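Local coordinates for protein benzoate transport porin BenP (Acinetobacter baumannii AB307-0294, PDB 5DL8) that probably acts as an outer-membrane porin of the OprD family, a beta-barrel channel through which small solutes can enter the cell, at residues A264-L269 / G283-I288; K247-N252 / E302-N307; P334-M339 / L365-Q370. One frame throughout, in Å; residues are numbered along the deposited sequence.

Contact 1. Residues A264-L269 / G283-I288; sequences AENIGL and GYQQII
Six backbone hydrogen bonds join residues 264-269 and 283-288 in antiparallel register, as reciprocal N-H...O pairs between Glu265 and Ile288, Ile267 and Gln286, and Leu269 and Tyr284. In the first pair Glu265 N lies only 2.7 Å from Ile288 O. In all six the donor approaches in the plane of the carbonyl, so the two strands run side by side in one sheet. Between them sit the non-hydrogen-bonded pairs Asn266-Ile287 and Gly268-Gln285, where CA-H...O contacts fill in, such as Asn266 CA to Gln286 O at 3.4 Å.

This is part of a beta hairpin in the barrel wall, strands 263-275 and 278-288. The partly exposed face mixes Ile267, Ile288 and Leu269 with the polar groups of Glu265, Tyr284 and Gln286; Leu269 touches a bound detergent, consistent with this being the lipid-facing side. Here Ile267 CD1 meets Ile288 CD1 diagonally at 3.6 Å, branched chains that suit strand geometry, and Ile267 also touches Phe248 and Tyr250. Glu265 lays OE1 3.9 Å from Ile288 CB, while its OE2 is hydrogen-bonded to Tyr250. Tyr284 OH donates to Gln286 OE1 (2.6 Å) from above the amide plane.

On the buried inner face Asn266 has CG anti to the backbone N (chi1 169°), which brings its amide over the neighbouring strand. Its ND2 makes a weak 3.5 Å bond to Gln285 OE1, the two amide planes being 75° apart. Gln285 is held more firmly through NE2, which donates to the carbonyls of Gly312 and Phe313. The CD1 of Ile287 packs 3.7 Å from Asn266 CG.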
loop_
_atom_site.group_PDB
_atom_site.type_symbol
_atom_site.label_atom_id
_atom_site.label_comp_id
_atom_site.label_asym_id
_atom_site.label_seq_id
_atom_site.Cartn_x
_atom_site.Cartn_y
_atom_site.Cartn_z
ATOM N N ALA A 264 11.130 -9.184 15.446
ATOM C CA ALA A 264 9.680 -9.353 15.470
ATOM C C ALA A 264 9.091 -10.335 14.489
ATOM O O ALA A 264 9.482 -10.390 13.306
ATOM C CB ALA A 264 8.994 -7.969 15.251
ATOM N N GLU A 265 8.078 -11.020 14.970
ATOM C CA GLU A 265 7.217 -11.889 14.086
ATOM C C GLU A 265 5.796 -11.291 14.087
ATOM O O GLU A 265 5.320 -10.789 15.167
ATOM C CB GLU A 265 7.076 -13.309 14.602
ATOM C CG GLU A 265 8.362 -14.056 14.592
ATOM C CD GLU A 265 8.165 -15.474 15.184
ATOM O OE1 GLU A 265 7.978 -15.551 16.439
ATOM O OE2 GLU A 265 8.083 -16.465 14.382
ATOM N N ASN A 266 5.115 -11.414 12.967
ATOM C CA ASN A 266 3.660 -11.004 12.863
ATOM C C ASN A 266 2.872 -12.142 12.255
ATOM O O ASN A 266 3.088 -12.580 11.114
ATOM C CB ASN A 266 3.518 -9.664 12.158
ATOM C CG ASN A 266 2.069 -9.303 11.774
ATOM O OD1 ASN A 266 1.180 -10.094 11.822
ATOM N ND2 ASN A 266 1.881 -8.107 11.296
ATOM N N ILE A 267 2.041 -12.733 13.081
ATOM C CA ILE A 267 1.277 -13.855 12.640
ATOM C C ILE A 267 -0.176 -13.400 12.546
ATOM O O ILE A 267 -0.693 -12.878 13.517
ATOM C CB ILE A 267 1.419 -15.061 13.656
ATOM C CG1 ILE A 267 2.909 -15.324 13.835
ATOM C CG2 ILE A 267 0.787 -16.279 13.102
ATOM C CD1 ILE A 267 3.320 -16.547 14.668
ATOM N N GLY A 268 -0.845 -13.803 11.461
ATOM C CA GLY A 268 -2.190 -13.386 11.161
ATOM C C GLY A 268 -3.088 -14.421 10.497
ATOM O O GLY A 268 -2.610 -15.319 9.813
ATOM N N LEU A 269 -4.365 -14.340 10.806
ATOM C CA LEU A 269 -5.404 -15.163 10.229
ATOM C C LEU A 269 -6.600 -14.260 9.884
ATOM O O LEU A 269 -7.069 -13.461 10.718
ATOM C CB LEU A 269 -5.772 -16.256 11.235
ATOM C CG LEU A 269 -6.868 -17.212 10.703
ATOM C CD1 LEU A 269 -6.491 -18.074 9.490
ATOM C CD2 LEU A 269 -7.450 -18.158 11.794
ATOM N N GLY A 283 -10.696 -11.273 11.859
ATOM C CA GLY A 283 -9.292 -11.580 11.864
ATOM C C GLY A 283 -8.652 -11.442 13.253
ATOM O O GLY A 283 -9.191 -10.751 14.168
ATOM N N TYR A 284 -7.456 -12.032 13.332
ATOM C CA TYR A 284 -6.607 -12.068 14.521
ATOM C C TYR A 284 -5.152 -11.840 14.070
ATOM O O TYR A 284 -4.724 -12.347 13.052
ATOM C CB TYR A 284 -6.714 -13.380 15.294
ATOM C CG TYR A 284 -5.780 -13.371 16.537
ATOM C CD1 TYR A 284 -6.081 -12.558 17.666
ATOM C CD2 TYR A 284 -4.510 -14.110 16.549
ATOM C CE1 TYR A 284 -5.234 -12.555 18.785
ATOM C CE2 TYR A 284 -3.627 -14.070 17.671
ATOM C CZ TYR A 284 -4.022 -13.335 18.806
ATOM O OH TYR A 284 -3.222 -13.247 19.929
ATOM N N GLN A 285 -4.443 -11.038 14.809
ATOM C CA GLN A 285 -3.057 -10.769 14.577
ATOM C C GLN A 285 -2.273 -10.600 15.893
ATOM O O GLN A 285 -2.702 -9.992 16.900
ATOM C CB GLN A 285 -2.869 -9.490 13.712
ATOM C CG GLN A 285 -1.496 -8.815 13.721
ATOM C CD GLN A 285 -1.465 -7.611 12.725
ATOM O OE1 GLN A 285 -1.554 -7.788 11.530
ATOM N NE2 GLN A 285 -1.394 -6.384 13.260
ATOM N N GLN A 286 -1.059 -11.083 15.842
ATOM C CA GLN A 286 -0.194 -11.032 16.987
ATOM C C GLN A 286 1.232 -10.670 16.628
ATOM O O GLN A 286 1.778 -11.303 15.738
ATOM C CB GLN A 286 -0.180 -12.409 17.689
ATOM C CG GLN A 286 0.225 -12.266 19.101
ATOM C CD GLN A 286 0.151 -13.530 19.964
ATOM O OE1 GLN A 286 -0.856 -14.203 20.006
ATOM N NE2 GLN A 286 1.226 -13.751 20.781
ATOM N N ILE A 287 1.868 -9.813 17.421
ATOM C CA ILE A 287 3.216 -9.442 17.172
ATOM C C ILE A 287 4.025 -10.096 18.297
ATOM O O ILE A 287 3.677 -9.990 19.551
ATOM C CB ILE A 287 3.455 -7.912 17.271
ATOM C CG1 ILE A 287 2.379 -7.172 16.501
ATOM C CG2 ILE A 287 4.931 -7.582 16.926
ATOM C CD1 ILE A 287 2.453 -7.463 15.010
ATOM N N ILE A 288 5.143 -10.713 17.909
ATOM C CA ILE A 288 5.968 -11.566 18.861
ATOM C C ILE A 288 7.438 -11.233 18.784
ATOM O O ILE A 288 7.958 -10.998 17.685
ATOM C CB ILE A 288 5.798 -13.102 18.634
ATOM C CG1 ILE A 288 4.313 -13.472 18.403
ATOM C CG2 ILE A 288 6.314 -13.918 19.888
ATOM C CD1 ILE A 288 4.065 -14.786 17.740
#

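Contact 2. Residues K247-N252 / E302-N307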
loop_
_atom_site.group_PDB
_atom_site.type_symbol
_atom_site.label_atom_id
_atom_site.label_comp_id
_atom_site.label_asym_id
_atom_site.label_seq_id
_atom_site.Cartn_x
_atom_site.Cartn_y
_atom_site.Cartn_z
ATOM N N LYS A 247 -7.103 -16.652 4.846
ATOM C CA LYS A 247 -5.764 -16.284 4.686
ATOM C C LYS A 247 -4.930 -16.507 5.934
ATOM O O LYS A 247 -5.390 -16.150 7.016
ATOM C CB LYS A 247 -5.687 -14.821 4.403
ATOM C CG LYS A 247 -6.121 -14.483 3.057
ATOM C CD LYS A 247 -5.878 -12.985 2.805
ATOM C CE LYS A 247 -6.827 -12.377 1.757
ATOM N NZ LYS A 247 -6.445 -10.967 1.457
ATOM N N PHE A 248 -3.697 -17.028 5.751
ATOM C CA PHE A 248 -2.723 -17.094 6.826
ATOM C C PHE A 248 -1.543 -16.364 6.399
ATOM O O PHE A 248 -1.028 -16.690 5.367
ATOM C CB PHE A 248 -2.331 -18.536 7.089
ATOM C CG PHE A 248 -1.186 -18.734 8.067
ATOM C CD1 PHE A 248 -1.396 -18.687 9.434
ATOM C CD2 PHE A 248 0.099 -19.096 7.600
ATOM C CE1 PHE A 248 -0.287 -18.882 10.335
ATOM C CE2 PHE A 248 1.214 -19.335 8.497
ATOM C CZ PHE A 248 1.012 -19.249 9.870
ATOM N N LYS A 249 -1.068 -15.460 7.232
ATOM C CA LYS A 249 0.068 -14.677 6.919
ATOM C C LYS A 249 1.150 -14.732 8.012
ATOM O O LYS A 249 0.858 -14.543 9.196
ATOM C CB LYS A 249 -0.377 -13.215 6.714
ATOM C CG LYS A 249 -1.388 -13.173 5.551
ATOM C CD LYS A 249 -2.075 -11.868 5.350
ATOM C CE LYS A 249 -2.679 -11.672 4.013
ATOM N NZ LYS A 249 -1.702 -11.233 3.041
ATOM N N TYR A 250 2.414 -14.911 7.603
ATOM C CA TYR A 250 3.562 -14.933 8.547
ATOM C C TYR A 250 4.647 -14.008 8.067
ATOM O O TYR A 250 5.146 -14.110 6.938
ATOM C CB TYR A 250 4.109 -16.325 8.767
ATOM C CG TYR A 250 5.390 -16.373 9.631
ATOM C CD1 TYR A 250 5.313 -16.351 10.987
ATOM C CD2 TYR A 250 6.650 -16.466 9.071
ATOM C CE1 TYR A 250 6.467 -16.401 11.797
ATOM C CE2 TYR A 250 7.766 -16.578 9.825
ATOM C CZ TYR A 250 7.665 -16.504 11.206
ATOM O OH TYR A 250 8.786 -16.508 12.007
ATOM N N PHE A 251 4.956 -13.068 8.920
ATOM C CA PHE A 251 6.114 -12.173 8.712
ATOM C C PHE A 251 7.228 -12.416 9.782
ATOM O O PHE A 251 6.945 -12.493 11.008
ATOM C CB PHE A 251 5.738 -10.644 8.769
ATOM C CG PHE A 251 4.853 -10.135 7.675
ATOM C CD1 PHE A 251 3.515 -10.266 7.748
ATOM C CD2 PHE A 251 5.367 -9.442 6.650
ATOM C CE1 PHE A 251 2.681 -9.801 6.732
ATOM C CE2 PHE A 251 4.595 -8.940 5.636
ATOM C CZ PHE A 251 3.242 -9.106 5.656
ATOM N N ASN A 252 8.462 -12.323 9.331
ATOM C CA ASN A 252 9.607 -12.337 10.260
ATOM C C ASN A 252 10.533 -11.210 9.861
ATOM O O ASN A 252 10.986 -11.226 8.753
ATOM C CB ASN A 252 10.383 -13.640 10.112
ATOM C CG ASN A 252 11.406 -13.934 11.258
ATOM O OD1 ASN A 252 12.515 -13.343 11.351
ATOM N ND2 ASN A 252 11.070 -14.901 12.072
ATOM N N GLU A 302 2.278 -1.581 4.813
ATOM C CA GLU A 302 2.487 -3.045 4.631
ATOM C C GLU A 302 1.101 -3.570 4.351
ATOM O O GLU A 302 0.329 -4.023 5.262
ATOM C CB GLU A 302 3.152 -3.726 5.825
ATOM C CG GLU A 302 3.405 -5.206 5.610
ATOM C CD GLU A 302 3.975 -5.422 4.188
ATOM O OE1 GLU A 302 3.132 -5.666 3.226
ATOM O OE2 GLU A 302 5.239 -5.277 4.036
ATOM N N THR A 303 0.823 -3.532 3.069
ATOM C CA THR A 303 -0.482 -3.903 2.489
ATOM C C THR A 303 -0.808 -5.396 2.575
ATOM O O THR A 303 -1.968 -5.757 2.416
ATOM C CB THR A 303 -0.617 -3.513 0.980
ATOM O OG1 THR A 303 0.495 -4.105 0.248
ATOM C CG2 THR A 303 -0.596 -1.826 0.824
ATOM N N TYR A 304 0.212 -6.224 2.812
ATOM C CA TYR A 304 0.042 -7.686 3.010
ATOM C C TYR A 304 -0.212 -8.116 4.409
ATOM O O TYR A 304 -0.185 -9.323 4.705
ATOM C CB TYR A 304 1.242 -8.398 2.408
ATOM C CG TYR A 304 1.214 -8.285 0.876
ATOM C CD1 TYR A 304 1.601 -7.061 0.195
ATOM C CD2 TYR A 304 0.673 -9.365 0.099
ATOM C CE1 TYR A 304 1.496 -6.959 -1.199
ATOM C CE2 TYR A 304 0.552 -9.276 -1.286
ATOM C CZ TYR A 304 0.974 -8.134 -1.940
ATOM O OH TYR A 304 0.872 -8.169 -3.288
ATOM N N PHE A 305 -0.324 -7.151 5.312
ATOM C CA PHE A 305 -0.860 -7.422 6.645
ATOM C C PHE A 305 -2.336 -7.820 6.390
ATOM O O PHE A 305 -2.849 -7.517 5.296
ATOM C CB PHE A 305 -0.776 -6.149 7.533
ATOM C CG PHE A 305 0.494 -5.932 8.292
ATOM C CD1 PHE A 305 1.605 -6.736 8.176
ATOM C CD2 PHE A 305 0.577 -4.833 9.156
ATOM C CE1 PHE A 305 2.763 -6.467 8.877
ATOM C CE2 PHE A 305 1.754 -4.539 9.903
ATOM C CZ PHE A 305 2.837 -5.367 9.738
ATOM N N ILE A 306 -2.990 -8.554 7.318
ATOM C CA ILE A 306 -4.448 -8.993 7.070
ATOM C C ILE A 306 -5.442 -7.788 6.980
ATOM O O ILE A 306 -6.508 -7.880 6.443
ATOM C CB ILE A 306 -5.079 -9.902 8.144
ATOM C CG1 ILE A 306 -5.246 -9.113 9.461
ATOM C CG2 ILE A 306 -4.307 -11.168 8.365
ATOM C CD1 ILE A 306 -5.552 -10.021 10.663
ATOM N N ASN A 307 -5.111 -6.697 7.638
ATOM C CA ASN A 307 -5.923 -5.463 7.657
ATOM C C ASN A 307 -5.108 -4.149 7.830
ATOM O O ASN A 307 -5.247 -3.461 8.878
ATOM C CB ASN A 307 -6.948 -5.613 8.792
ATOM C CG ASN A 307 -7.921 -4.442 8.868
ATOM O OD1 ASN A 307 -8.220 -3.774 7.871
ATOM N ND2 ASN A 307 -8.428 -4.218 10.058
#
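The ring of Phe251 receives the edge of Phe305 on one face, with Phe305 CE1 3.9 Å above the plane and offset toward the rim; the planes are 85° apart, a T-shaped stack. At the edge of the Phe251 ring, near its plane, lies the carbonyl of Tyr304, whose O is 3.5 Å from Phe251 CE1. Phe305 in turn carries Glu302 CB over the centre of one face, and the edge of the Tyr304 ring meets Glu302 OE1.

These groups join the wall of the barrel, strand 243-255, to the loop between strands 278-288 and 319-328, which folds inward; such inward loops narrow the channel in porins of this kind. A type I beta turn runs from Glu302 to Phe305, closed by Phe305 N to Glu302 O. The carboxylate braces the turn: Tyr304 N donates to the anti lone pair of Glu302 OE1 at 3.0 Å. Glu302 OE2 takes the backbone N-H of Val139, so both oxygens of this buried acid are engaged. Phe251 and Phe305 suit the site because their flat rings pack edge to face; Tyr304 offers CB to Phe251 CZ and sends its hydroxyl to Arg206 and the carbonyl of Asp136.

The long chain of Lys249 spans from the strand to the turn, nearly extended and bending only at its last torsion (chi4 -82°), its CD passing 3.8 Å from Ile306 CG2. The ammonium is hydrogen-bonded to Tyr230 OH as well as to the carbonyl of Tyr304, and these hydroxyl and carbonyl dipoles probably help to stabilise its charge. Lys249 NZ donates its hydrogen bond to Tyr304 O at 3.0 Å, from above the carbonyl plane and not on a lone pair.

Contact 3. Residues P334-M339 / L365-Q370. With C8E ((hydroxyethyloxy)tri(ethyloxy)octane), chain C.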
loop_
_atom_site.group_PDB
_atom_site.type_symbol
_atom_site.label_atom_id
_atom_site.label_comp_id
_atom_site.label_asym_id
_atom_site.label_seq_id
_atom_site.Cartn_x
_atom_site.Cartn_y
_atom_site.Cartn_z
ATOM N N PRO A 334 -27.179 1.612 -7.865
ATOM C CA PRO A 334 -25.911 1.130 -8.483
ATOM C C PRO A 334 -24.765 2.081 -8.264
ATOM O O PRO A 334 -24.980 3.260 -8.099
ATOM C CB PRO A 334 -26.246 0.967 -9.971
ATOM C CG PRO A 334 -27.729 0.758 -9.980
ATOM C CD PRO A 334 -28.271 1.651 -8.871
ATOM N N GLY A 335 -23.574 1.508 -8.170
ATOM C CA GLY A 335 -22.376 2.230 -7.886
ATOM C C GLY A 335 -22.180 2.618 -6.443
ATOM O O GLY A 335 -21.160 3.134 -6.172
ATOM N N LEU A 336 -23.114 2.393 -5.528
ATOM C CA LEU A 336 -22.870 2.610 -4.095
ATOM C C LEU A 336 -22.484 1.321 -3.254
ATOM O O LEU A 336 -23.219 0.273 -3.230
ATOM C CB LEU A 336 -24.147 3.187 -3.513
ATOM C CG LEU A 336 -24.150 3.516 -2.018
ATOM C CD1 LEU A 336 -23.211 4.664 -1.702
ATOM C CD2 LEU A 336 -25.558 3.837 -1.479
ATOM N N ASN A 337 -21.389 1.431 -2.522
ATOM C CA ASN A 337 -20.979 0.473 -1.505
ATOM C C ASN A 337 -20.312 1.115 -0.245
ATOM O O ASN A 337 -19.808 2.277 -0.260
ATOM C CB ASN A 337 -20.074 -0.641 -2.074
ATOM C CG ASN A 337 -18.777 -0.114 -2.601
ATOM O OD1 ASN A 337 -17.924 0.276 -1.850
ATOM N ND2 ASN A 337 -18.636 -0.080 -3.885
ATOM N N ALA A 338 -20.473 0.397 0.841
ATOM C CA ALA A 338 -20.086 0.816 2.146
ATOM C C ALA A 338 -19.406 -0.379 2.846
ATOM O O ALA A 338 -19.771 -1.568 2.651
ATOM C CB ALA A 338 -21.240 1.270 2.986
ATOM N N MET A 339 -18.453 -0.012 3.669
ATOM C CA MET A 339 -17.682 -0.939 4.508
ATOM C C MET A 339 -17.337 -0.335 5.871
ATOM O O MET A 339 -16.865 0.814 5.983
ATOM C CB MET A 339 -16.448 -1.454 3.766
ATOM C CG MET A 339 -15.721 -2.470 4.635
ATOM S SD MET A 339 -14.473 -3.468 3.841
ATOM C CE MET A 339 -15.680 -4.547 2.966
ATOM N N LEU A 365 -17.207 4.744 2.265
ATOM C CA LEU A 365 -18.352 4.913 1.403
ATOM C C LEU A 365 -17.795 5.180 -0.036
ATOM O O LEU A 365 -16.899 5.995 -0.168
ATOM C CB LEU A 365 -19.239 6.108 1.915
ATOM C CG LEU A 365 -19.834 5.938 3.362
ATOM C CD1 LEU A 365 -20.904 6.992 3.693
ATOM C CD2 LEU A 365 -20.469 4.561 3.605
ATOM N N ASN A 366 -18.253 4.414 -1.063
ATOM C CA ASN A 366 -17.866 4.604 -2.447
ATOM C C ASN A 366 -19.113 4.823 -3.284
ATOM O O ASN A 366 -20.060 4.099 -3.071
ATOM C CB ASN A 366 -17.078 3.451 -3.020
ATOM C CG ASN A 366 -15.724 3.374 -2.405
ATOM O OD1 ASN A 366 -14.851 4.300 -2.528
ATOM N ND2 ASN A 366 -15.538 2.312 -1.636
ATOM N N TYR A 367 -19.127 5.844 -4.142
ATOM C CA TYR A 367 -20.236 6.085 -5.053
ATOM C C TYR A 367 -19.623 6.316 -6.436
ATOM O O TYR A 367 -18.923 7.305 -6.613
ATOM C CB TYR A 367 -21.134 7.257 -4.656
ATOM C CG TYR A 367 -22.339 7.322 -5.588
ATOM C CD1 TYR A 367 -23.305 6.253 -5.659
ATOM C CD2 TYR A 367 -22.466 8.284 -6.483
ATOM C CE1 TYR A 367 -24.384 6.292 -6.528
ATOM C CE2 TYR A 367 -23.528 8.305 -7.322
ATOM C CZ TYR A 367 -24.494 7.311 -7.345
ATOM O OH TYR A 367 -25.558 7.431 -8.273
ATOM N N ALA A 368 -19.814 5.408 -7.390
ATOM C CA ALA A 368 -19.332 5.631 -8.754
ATOM C C ALA A 368 -20.599 6.244 -9.528
ATOM O O ALA A 368 -21.664 5.632 -9.593
ATOM C CB ALA A 368 -18.825 4.273 -9.360
ATOM N N PHE A 369 -20.455 7.372 -10.175
ATOM C CA PHE A 369 -21.568 7.971 -10.850
ATOM C C PHE A 369 -21.920 7.146 -12.074
ATOM O O PHE A 369 -21.027 6.659 -12.783
ATOM C CB PHE A 369 -21.180 9.341 -11.325
ATOM C CG PHE A 369 -21.201 10.382 -10.238
ATOM C CD1 PHE A 369 -22.379 11.032 -9.912
ATOM C CD2 PHE A 369 -20.047 10.734 -9.566
ATOM C CE1 PHE A 369 -22.405 12.008 -8.936
ATOM C CE2 PHE A 369 -20.098 11.724 -8.622
ATOM C CZ PHE A 369 -21.247 12.317 -8.282
ATOM N N GLN A 370 -23.217 7.036 -12.336
ATOM C CA GLN A 370 -23.731 6.150 -13.382
ATOM C C GLN A 370 -24.186 6.870 -14.644
ATOM O O GLN A 370 -24.408 6.196 -15.639
ATOM C CB GLN A 370 -24.918 5.375 -12.851
ATOM C CG GLN A 370 -24.557 4.510 -11.630
ATOM C CD GLN A 370 -23.481 3.435 -11.885
ATOM O OE1 GLN A 370 -23.638 2.649 -12.702
ATOM N NE2 GLN A 370 -22.392 3.462 -11.167
HETATM O O12 C8E C . -24.684 12.950 -4.826
HETATM C C13 C8E C . -24.813 12.976 -6.232
HETATM C C14 C8E C . -25.831 11.932 -6.717
HETATM O O15 C8E C . -26.346 12.317 -8.020
HETATM C C16 C8E C . -26.536 11.320 -9.036
HETATM C C17 C8E C . -27.736 10.454 -8.665
HETATM O O18 C8E C . -28.083 9.607 -9.785
HETATM C C19 C8E C . -28.886 8.492 -9.322
HETATM C C20 C8E C . -29.730 7.924 -10.459
HETATM O O21 C8E C . -28.882 7.639 -11.585
HETATM O O HOH W 1 -26.914 5.211 -8.556
#
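The open end of a beta hairpin in the barrel wall, strands 336-349 and 355-368, is tied together here, at the margin next to the short turns that probably face the periplasm. Asn337 and Asn366 form the central hydrogen-bonded pair: Asn366 N donates to Asn337 O at 2.8 Å, and Asn337 N to Asn366 O. Their side chains repeat the link. Asn337 takes the crowded position between backbone N and carbonyl carbon (chi1 64°), which swings its amide across, and Asn366 ND2 gives OD1 of Asn337 a nearly straight bond of 3.1 Å. The donor sits on a lone pair of Asn337 OD1, and that oxygen lies in the amide plane of Asn366, though the two amides are turned 56° from each other. Asn366 OD1 accepts from Gln380 on the next strand, so asparagine suits a place needing both donor and acceptor.

The other face carries Leu336, Ala338, Leu365 and Tyr367. Ala338 CB and Leu365 CD2 are only 3.4 Å apart, tighter than usual, and the small methyl suits the leucine branch lying against it. Leu336 CB sits in plane at the edge of the Tyr367 ring, 3.8 Å from CD1. A detergent molecule, C8E, runs past Tyr367 OH and the Phe369 ring, consistent with an aromatic belt at the membrane boundary.

Where the strands part, Gly335 O still accepts from Ala368 N at 2.9 Å, but from above the carbonyl plane. With positive phi (78°), and with Ala368 O and Gln370 NE2 crowding the place of a CB, glycine suits this position. Gln370, bent at chi2, folds back to donate NE2 to Ala368 O. A water bridges the ends, donating to Pro334 O and lying 2.6 Å from Tyr367 OH.

From the N terminus, residues 247-252 come first, opening contact 2 on strand 243-255. The next strand, 263-275, then pairs with 278-288, and contact 1 closes this hairpin before the chain turns inward and residues 302-307 return to complete contact 2, whose larger loop thus encloses contact 1. The two touch directly: Asn266 N lies 2.9 Å from Phe251 O, a probable hydrogen bond between adjacent strands, and Phe305 packs on Asn266, so the inner loop rests on two neighbouring wall strands. Contact 3 follows in series, closing a later hairpin of the same barrel wall; its nearest atoms are about 7 Å from contact 2 and about 12 Å from contact 1.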